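PDB 4Q3N: MGS-M5 from Unidentified, which probably catalyses the NAD-dependent interconversion of L-lactate and pyruvate. Local coordinates for residues S4-V9 / L74-A79. Sequence-based numbering, arbitrary orientation.
Sequences SKVVVV and LVVITA. With ACT (acetate ion), chain G.
V6 meets L74 and V76 with its two methyls, which chi1 (171°) sets with CG1 anti to the backbone N and CG2 anti to the carbonyl carbon. CG2 thus lies alongside the leucine, 4.1 Å from L74 CD2, while CG1 reaches forward at a slant to V76 CG2, 4.0 Å away. Y18 of helix 13-25 covers this side, and T242 and F246 of helix 232-246 pack on V6 and L74. An alanine in place of V6 would probably open a gap between L74, V76 and these helices. On the other face V75 does the bridging, its CG1 meeting V9 CG2 at 3.6 Å and its CG2 turned back to V7 CB. Between the two layers the parallel backbones are joined by nearly straight bonds from V7 N to L74 O, V76 N to V7 O (2.8 Å) and V9 N to V76 O (2.9 Å); L74 N to K5 O, at the start of the pairing, is long, bent and weak. Beyond strand 74-77, T78 N binds V9 O at 2.9 Å. Strands 5-9 and 74-77 are the two central strands of the six-stranded parallel sheet, order 3-2-1-4-5-6, the hallmark of the Rossmann fold that binds NAD in lactate dehydrogenases.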
loop_
_atom_site.group_PDB
_atom_site.type_symbol
_atom_site.label_atom_id
_atom_site.label_comp_id
_atom_site.label_asym_id
_atom_site.label_seq_id
_atom_site.Cartn_x
_atom_site.Cartn_y
_atom_site.Cartn_z
ATOM N N SER A 4 -14.313 -12.356 0.638
ATOM C CA SER A 4 -13.395 -11.496 1.404
ATOM C C SER A 4 -13.792 -11.392 2.879
ATOM O O SER A 4 -13.836 -10.320 3.445
ATOM C CB SER A 4 -13.244 -10.075 0.791
ATOM O OG SER A 4 -12.033 -9.386 1.291
ATOM N N LYS A 5 -13.984 -12.553 3.503
ATOM C CA LYS A 5 -14.368 -12.609 4.918
ATOM C C LYS A 5 -13.555 -13.617 5.699
ATOM O O LYS A 5 -13.467 -14.793 5.306
ATOM C CB LYS A 5 -15.850 -13.000 5.025
ATOM C CG LYS A 5 -16.374 -12.967 6.467
ATOM C CD LYS A 5 -17.861 -13.295 6.330
ATOM C CE LYS A 5 -18.485 -13.507 7.705
ATOM N NZ LYS A 5 -19.981 -13.772 7.578
ATOM N N VAL A 6 -12.998 -13.162 6.810
ATOM C CA VAL A 6 -12.230 -14.019 7.684
ATOM C C VAL A 6 -12.883 -14.038 9.061
ATOM O O VAL A 6 -13.320 -12.997 9.554
ATOM C CB VAL A 6 -10.772 -13.527 7.810
ATOM C CG1 VAL A 6 -10.035 -14.322 8.917
ATOM C CG2 VAL A 6 -10.045 -13.646 6.443
ATOM N N VAL A 7 -12.968 -15.225 9.672
ATOM C CA VAL A 7 -13.407 -15.315 11.056
ATOM C C VAL A 7 -12.177 -15.698 11.912
ATOM O O VAL A 7 -11.398 -16.596 11.534
ATOM C CB VAL A 7 -14.553 -16.385 11.222
ATOM C CG1 VAL A 7 -14.890 -16.576 12.740
ATOM C CG2 VAL A 7 -15.777 -15.992 10.383
ATOM N N VAL A 8 -11.973 -14.980 13.014
ATOM C CA VAL A 8 -10.912 -15.289 13.962
ATOM C C VAL A 8 -11.518 -15.952 15.239
ATOM O O VAL A 8 -12.355 -15.352 15.914
ATOM C CB VAL A 8 -10.121 -14.031 14.365
ATOM C CG1 VAL A 8 -9.005 -14.419 15.428
ATOM C CG2 VAL A 8 -9.499 -13.380 13.107
ATOM N N VAL A 9 -11.119 -17.180 15.557
ATOM C CA VAL A 9 -11.675 -17.840 16.756
ATOM C C VAL A 9 -10.606 -17.756 17.859
ATOM O O VAL A 9 -9.536 -18.366 17.745
ATOM C CB VAL A 9 -12.064 -19.335 16.504
ATOM C CG1 VAL A 9 -12.614 -19.994 17.849
ATOM C CG2 VAL A 9 -13.021 -19.439 15.352
ATOM N N LEU A 74 -12.346 -18.051 5.177
ATOM C CA LEU A 74 -11.228 -18.580 5.994
ATOM C C LEU A 74 -11.580 -18.481 7.466
ATOM O O LEU A 74 -12.078 -17.448 7.914
ATOM C CB LEU A 74 -9.926 -17.766 5.741
ATOM C CG LEU A 74 -8.682 -18.142 6.559
ATOM C CD1 LEU A 74 -8.120 -19.475 6.046
ATOM C CD2 LEU A 74 -7.600 -16.988 6.443
ATOM N N VAL A 75 -11.336 -19.540 8.232
ATOM C CA VAL A 75 -11.476 -19.389 9.696
ATOM C C VAL A 75 -10.117 -19.673 10.277
ATOM O O VAL A 75 -9.511 -20.719 9.959
ATOM C CB VAL A 75 -12.534 -20.352 10.292
ATOM C CG1 VAL A 75 -12.559 -20.206 11.825
ATOM C CG2 VAL A 75 -13.937 -20.089 9.658
ATOM N N VAL A 76 -9.645 -18.757 11.113
ATOM C CA VAL A 76 -8.339 -18.895 11.739
ATOM C C VAL A 76 -8.536 -19.251 13.200
ATOM O O VAL A 76 -9.137 -18.485 13.951
ATOM C CB VAL A 76 -7.523 -17.613 11.626
ATOM C CG1 VAL A 76 -6.076 -17.788 12.235
ATOM C CG2 VAL A 76 -7.439 -17.177 10.078
ATOM N N ILE A 77 -8.049 -20.416 13.598
ATOM C CA ILE A 77 -8.272 -20.888 14.972
ATOM C C ILE A 77 -7.040 -20.650 15.844
ATOM O O ILE A 77 -5.950 -21.142 15.545
ATOM C CB ILE A 77 -8.624 -22.389 15.003
ATOM C CG1 ILE A 77 -9.837 -22.659 14.083
ATOM C CG2 ILE A 77 -8.820 -22.873 16.481
ATOM C CD1 ILE A 77 -10.084 -24.145 13.815
ATOM N N THR A 78 -7.224 -19.888 16.910
ATOM C CA THR A 78 -6.115 -19.575 17.848
ATOM C C THR A 78 -6.465 -20.073 19.274
ATOM O O THR A 78 -5.677 -19.943 20.183
ATOM C CB THR A 78 -5.822 -18.055 17.886
ATOM O OG1 THR A 78 -6.791 -17.410 18.738
ATOM C CG2 THR A 78 -5.867 -17.436 16.464
ATOM N N ALA A 79 -7.650 -20.658 19.449
ATOM C CA ALA A 79 -8.114 -21.109 20.768
ATOM C C ALA A 79 -7.288 -22.219 21.358
ATOM O O ALA A 79 -6.764 -23.074 20.632
ATOM C CB ALA A 79 -9.566 -21.584 20.673
HETATM C C ACT G . -8.893 -8.843 -1.295
HETATM O O ACT G . -8.342 -7.711 -1.362
HETATM O OXT ACT G . -10.075 -8.899 -0.858
HETATM C CH3 ACT G . -8.153 -10.072 -1.722
#